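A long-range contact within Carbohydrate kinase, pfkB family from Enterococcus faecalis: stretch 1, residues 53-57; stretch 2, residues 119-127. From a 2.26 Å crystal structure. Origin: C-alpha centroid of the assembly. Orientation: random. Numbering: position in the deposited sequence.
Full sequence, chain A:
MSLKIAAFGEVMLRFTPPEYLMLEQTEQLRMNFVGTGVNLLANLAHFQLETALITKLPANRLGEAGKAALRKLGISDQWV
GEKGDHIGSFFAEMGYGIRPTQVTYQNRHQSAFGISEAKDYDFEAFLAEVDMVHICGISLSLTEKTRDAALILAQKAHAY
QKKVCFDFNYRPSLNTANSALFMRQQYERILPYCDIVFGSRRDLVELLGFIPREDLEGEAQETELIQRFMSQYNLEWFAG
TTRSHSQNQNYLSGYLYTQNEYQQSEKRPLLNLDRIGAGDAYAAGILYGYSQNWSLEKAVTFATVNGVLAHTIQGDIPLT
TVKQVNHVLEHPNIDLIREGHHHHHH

Stretch 1, residues 53-57: LITKL
Stretch 2 (119-127) KDYDFEAFL

Stretch 1 is a β-strand, already under way before L53. Stretch 2 starts in a 3-10 segment at K119 and D120, passes through Y121 and D122, and enters a helix at F123. The CA atoms of I54 and Y121 lie 8.2 Å apart, and those of K56 and D120 9.1 Å apart. The contact buries 305 Å², both sides summed.

L53 (phi/psi -102/131, chi1 t, chi2 p) is buried but does not reach stretch 2. I54 (-104/114) points its CB toward it, with chi1 m and chi2 t. Its CG2 lies 3.6 Å from Y121 CD1 and 4.3 Å from F123 CE1. Its CD1 lies 3.9 Å from F126 CD2. The branched aliphatic chain thus packs against three aromatic side chains, all chi1 m. Y121 and F126 point toward the strand; F123 starts sideways, and its end comes nearer.

T55 (-171/-172, chi1 t) points its CA-to-CB bond away. Its backbone O sits at the edge of the Y121 ring, 3.9 Å from CE1.

K56 (-129/149) points toward stretch 2 again, as strand alternation allows. Its rotamer is m, m, t, t. K56 CE lies over one face of the Y121 ring, 3.9 Å from its centroid, a CH-pi contact. NZ is 4.5 Å from that centroid, an off-centre cation-pi contact. NZ then donates a hydrogen bond to D120 O at 2.9 Å, the single one between the stretches. Lysine suits this place because its CE packs over the ring face while its amine reaches the carbonyl O of D120. D120 (-85/-9) has chi1 m; Y121 (-116/136) has chi1 m and chi2 -85°.

L57 (-139/144, chi1 m, chi2 t) makes no contact.

D122 (-93/69, chi1 t) caps the helix: its OD1 accepts from A125 N at 2.9 Å. F126 N donates a backbone hydrogen bond to D122 O at 3.2 Å.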

ATOM      1  N   LEU A  53       3.804  28.194 -15.436  1.00 31.96           N
ATOM      2  CA  LEU A  53       4.604  28.515 -14.268  1.00 31.45           C
ATOM      3  C   LEU A  53       6.007  28.948 -14.661  1.00 32.56           C
ATOM      4  O   LEU A  53       6.671  28.285 -15.457  1.00 32.96           O
ATOM      5  CB  LEU A  53       4.695  27.301 -13.336  1.00 32.22           C
ATOM      6  CG  LEU A  53       5.508  27.487 -12.055  1.00 32.22           C
ATOM      7  CD1 LEU A  53       4.838  28.544 -11.183  1.00 32.86           C
ATOM      8  CD2 LEU A  53       5.596  26.160 -11.302  1.00 34.17           C
ATOM      9  N   ILE A  54       6.452  30.065 -14.098  1.00 31.75           N
ATOM     10  CA  ILE A  54       7.789  30.568 -14.362  1.00 33.25           C
ATOM     11  C   ILE A  54       8.612  30.232 -13.127  1.00 31.22           C
ATOM     12  O   ILE A  54       8.363  30.763 -12.049  1.00 30.82           O
ATOM     13  CB  ILE A  54       7.790  32.100 -14.573  1.00 35.79           C
ATOM     14  CG1 ILE A  54       6.824  32.466 -15.700  1.00 38.27           C
ATOM     15  CG2 ILE A  54       9.197  32.574 -14.906  1.00 35.29           C
ATOM     16  CD1 ILE A  54       6.627  33.963 -15.889  1.00 44.24           C
ATOM     17  N   THR A  55       9.590  29.348 -13.287  1.00 31.07           N
ATOM     18  CA  THR A  55      10.424  28.933 -12.170  1.00 30.39           C
ATOM     19  C   THR A  55      11.570  28.097 -12.724  1.00 30.18           C
ATOM     20  O   THR A  55      11.741  27.998 -13.937  1.00 32.24           O
ATOM     21  CB  THR A  55       9.604  28.062 -11.184  1.00 31.41           C
ATOM     22  OG1 THR A  55      10.348  27.845  -9.976  1.00 32.24           O
ATOM     23  CG2 THR A  55       9.293  26.720 -11.824  1.00 28.66           C
ATOM     24  N   LYS A  56      12.352  27.497 -11.834  1.00 30.36           N
ATOM     25  CA  LYS A  56      13.456  26.634 -12.242  1.00 31.99           C
ATOM     26  C   LYS A  56      13.357  25.301 -11.509  1.00 32.01           C
ATOM     27  O   LYS A  56      12.868  25.236 -10.377  1.00 30.68           O
ATOM     28  CB  LYS A  56      14.820  27.252 -11.900  1.00 33.33           C
ATOM     29  CG  LYS A  56      15.122  28.600 -12.547  1.00 35.39           C
ATOM     30  CD  LYS A  56      15.237  28.511 -14.061  1.00 34.77           C
ATOM     31  CE  LYS A  56      15.609  29.877 -14.653  1.00 36.71           C
ATOM     32  NZ  LYS A  56      15.430  29.927 -16.129  1.00 32.80           N
ATOM     33  N   LEU A  57      13.823  24.247 -12.166  1.00 31.20           N
ATOM     34  CA  LEU A  57      13.864  22.913 -11.581  1.00 32.12           C
ATOM     35  C   LEU A  57      15.193  22.313 -12.008  1.00 30.50           C
ATOM     36  O   LEU A  57      15.659  22.558 -13.123  1.00 32.14           O
ATOM     37  CB  LEU A  57      12.697  22.045 -12.072  1.00 30.11           C
ATOM     38  CG  LEU A  57      11.343  22.343 -11.418  1.00 29.80           C
ATOM     39  CD1 LEU A  57      10.255  21.451 -12.017  1.00 30.86           C
ATOM     40  CD2 LEU A  57      11.449  22.112  -9.927  1.00 27.20           C
ATOM     41  N   LYS A 119      18.221  37.587 -14.323  1.00 51.64           N
ATOM     42  CA  LYS A 119      18.894  37.393 -15.602  1.00 54.04           C
ATOM     43  C   LYS A 119      18.722  35.982 -16.157  1.00 53.57           C
ATOM     44  O   LYS A 119      18.998  35.736 -17.330  1.00 52.07           O
ATOM     45  CB  LYS A 119      20.387  37.736 -15.492  1.00 56.36           C
ATOM     46  CG  LYS A 119      21.232  36.727 -14.729  1.00 60.26           C
ATOM     47  CD  LYS A 119      22.707  37.128 -14.756  1.00 62.53           C
ATOM     48  CE  LYS A 119      23.581  36.085 -14.076  1.00 65.71           C
ATOM     49  NZ  LYS A 119      25.025  36.457 -14.063  1.00 67.45           N
ATOM     50  N   ASP A 120      18.266  35.057 -15.317  1.00 53.36           N
ATOM     51  CA  ASP A 120      18.051  33.684 -15.763  1.00 52.58           C
ATOM     52  C   ASP A 120      16.678  33.531 -16.415  1.00 50.87           C
ATOM     53  O   ASP A 120      16.384  32.498 -17.010  1.00 50.76           O
ATOM     54  CB  ASP A 120      18.156  32.707 -14.590  1.00 54.32           C
ATOM     55  CG  ASP A 120      19.528  32.703 -13.952  1.00 57.03           C
ATOM     56  OD1 ASP A 120      20.529  32.616 -14.694  1.00 58.91           O
ATOM     57  OD2 ASP A 120      19.607  32.777 -12.707  1.00 58.76           O
ATOM     58  N   TYR A 121      15.846  34.564 -16.312  1.00 49.91           N
ATOM     59  CA  TYR A 121      14.499  34.520 -16.878  1.00 49.53           C
ATOM     60  C   TYR A 121      14.276  35.525 -18.002  1.00 50.52           C
ATOM     61  O   TYR A 121      14.665  36.687 -17.892  1.00 51.08           O
ATOM     62  CB  TYR A 121      13.461  34.793 -15.788  1.00 47.91           C
ATOM     63  CG  TYR A 121      13.480  33.833 -14.616  1.00 46.55           C
ATOM     64  CD1 TYR A 121      12.790  32.616 -14.662  1.00 45.04           C
ATOM     65  CD2 TYR A 121      14.160  34.160 -13.445  1.00 44.84           C
ATOM     66  CE1 TYR A 121      12.779  31.753 -13.555  1.00 44.18           C
ATOM     67  CE2 TYR A 121      14.157  33.316 -12.347  1.00 43.95           C
ATOM     68  CZ  TYR A 121      13.467  32.117 -12.402  1.00 44.25           C
ATOM     69  OH  TYR A 121      13.474  31.305 -11.292  1.00 41.98           O
ATOM     70  N   ASP A 122      13.627  35.082 -19.073  1.00 50.80           N
ATOM     71  CA  ASP A 122      13.336  35.970 -20.189  1.00 50.70           C
ATOM     72  C   ASP A 122      11.945  36.547 -19.970  1.00 48.93           C
ATOM     73  O   ASP A 122      11.012  36.232 -20.708  1.00 48.09           O
ATOM     74  CB  ASP A 122      13.365  35.207 -21.512  1.00 53.21           C
ATOM     75  CG  ASP A 122      13.405  36.135 -22.717  1.00 56.89           C
ATOM     76  OD1 ASP A 122      12.688  37.159 -22.710  1.00 57.46           O
ATOM     77  OD2 ASP A 122      14.151  35.834 -23.674  1.00 58.47           O
ATOM     78  N   PHE A 123      11.813  37.397 -18.955  1.00 49.00           N
ATOM     79  CA  PHE A 123      10.526  38.003 -18.621  1.00 50.24           C
ATOM     80  C   PHE A 123       9.863  38.722 -19.788  1.00 52.08           C
ATOM     81  O   PHE A 123       8.640  38.678 -19.935  1.00 52.02           O
ATOM     82  CB  PHE A 123      10.679  38.970 -17.444  1.00 48.81           C
ATOM     83  CG  PHE A 123      11.053  38.298 -16.147  1.00 48.59           C
ATOM     84  CD1 PHE A 123      10.362  37.173 -15.704  1.00 48.77           C
ATOM     85  CD2 PHE A 123      12.079  38.804 -15.358  1.00 47.90           C
ATOM     86  CE1 PHE A 123      10.689  36.562 -14.493  1.00 48.58           C
ATOM     87  CE2 PHE A 123      12.413  38.203 -14.144  1.00 48.90           C
ATOM     88  CZ  PHE A 123      11.715  37.079 -13.710  1.00 48.39           C
ATOM     89  N   GLU A 124      10.669  39.385 -20.610  1.00 53.99           N
ATOM     90  CA  GLU A 124      10.155  40.108 -21.771  1.00 55.08           C
ATOM     91  C   GLU A 124       9.337  39.166 -22.649  1.00 53.82           C
ATOM     92  O   GLU A 124       8.189  39.451 -22.990  1.00 53.86           O
ATOM     93  CB  GLU A 124      11.315  40.678 -22.593  1.00 58.20           C
ATOM     94  CG  GLU A 124      12.194  41.678 -21.862  1.00 63.45           C
ATOM     95  CD  GLU A 124      11.714  43.107 -22.025  1.00 67.01           C
ATOM     96  OE1 GLU A 124      11.559  43.554 -23.183  1.00 69.31           O
ATOM     97  OE2 GLU A 124      11.497  43.787 -21.001  1.00 68.79           O
ATOM     98  N   ALA A 125       9.941  38.037 -23.010  1.00 52.53           N
ATOM     99  CA  ALA A 125       9.286  37.047 -23.857  1.00 52.29           C
ATOM    100  C   ALA A 125       8.041  36.436 -23.219  1.00 52.67           C
ATOM    101  O   ALA A 125       7.050  36.175 -23.907  1.00 52.81           O
ATOM    102  CB  ALA A 125      10.272  35.947 -24.217  1.00 52.07           C
ATOM    103  N   PHE A 126       8.090  36.208 -21.908  1.00 51.63           N
ATOM    104  CA  PHE A 126       6.957  35.608 -21.211  1.00 50.96           C
ATOM    105  C   PHE A 126       5.778  36.562 -21.145  1.00 49.81           C
ATOM    106  O   PHE A 126       4.658  36.204 -21.518  1.00 47.25           O
ATOM    107  CB  PHE A 126       7.343  35.197 -19.787  1.00 51.52           C
ATOM    108  CG  PHE A 126       8.597  34.377 -19.709  1.00 53.44           C
ATOM    109  CD1 PHE A 126       8.994  33.571 -20.774  1.00 53.78           C
ATOM    110  CD2 PHE A 126       9.378  34.395 -18.558  1.00 54.31           C
ATOM    111  CE1 PHE A 126      10.149  32.795 -20.693  1.00 53.94           C
ATOM    112  CE2 PHE A 126      10.534  33.620 -18.465  1.00 55.51           C
ATOM    113  CZ  PHE A 126      10.921  32.819 -19.538  1.00 54.50           C
ATOM    114  N   LEU A 127       6.037  37.774 -20.663  1.00 50.37           N
ATOM    115  CA  LEU A 127       4.998  38.786 -20.532  1.00 51.16           C
ATOM    116  C   LEU A 127       4.247  39.007 -21.841  1.00 51.58           C
ATOM    117  O   LEU A 127       3.050  39.292 -21.837  1.00 51.88           O
ATOM    118  CB  LEU A 127       5.611  40.098 -20.038  1.00 50.63           C
ATOM    119  CG  LEU A 127       6.088  40.069 -18.583  1.00 49.75           C
ATOM    120  CD1 LEU A 127       6.928  41.302 -18.281  1.00 50.32           C
ATOM    121  CD2 LEU A 127       4.882  39.997 -17.658  1.00 48.87           C
TER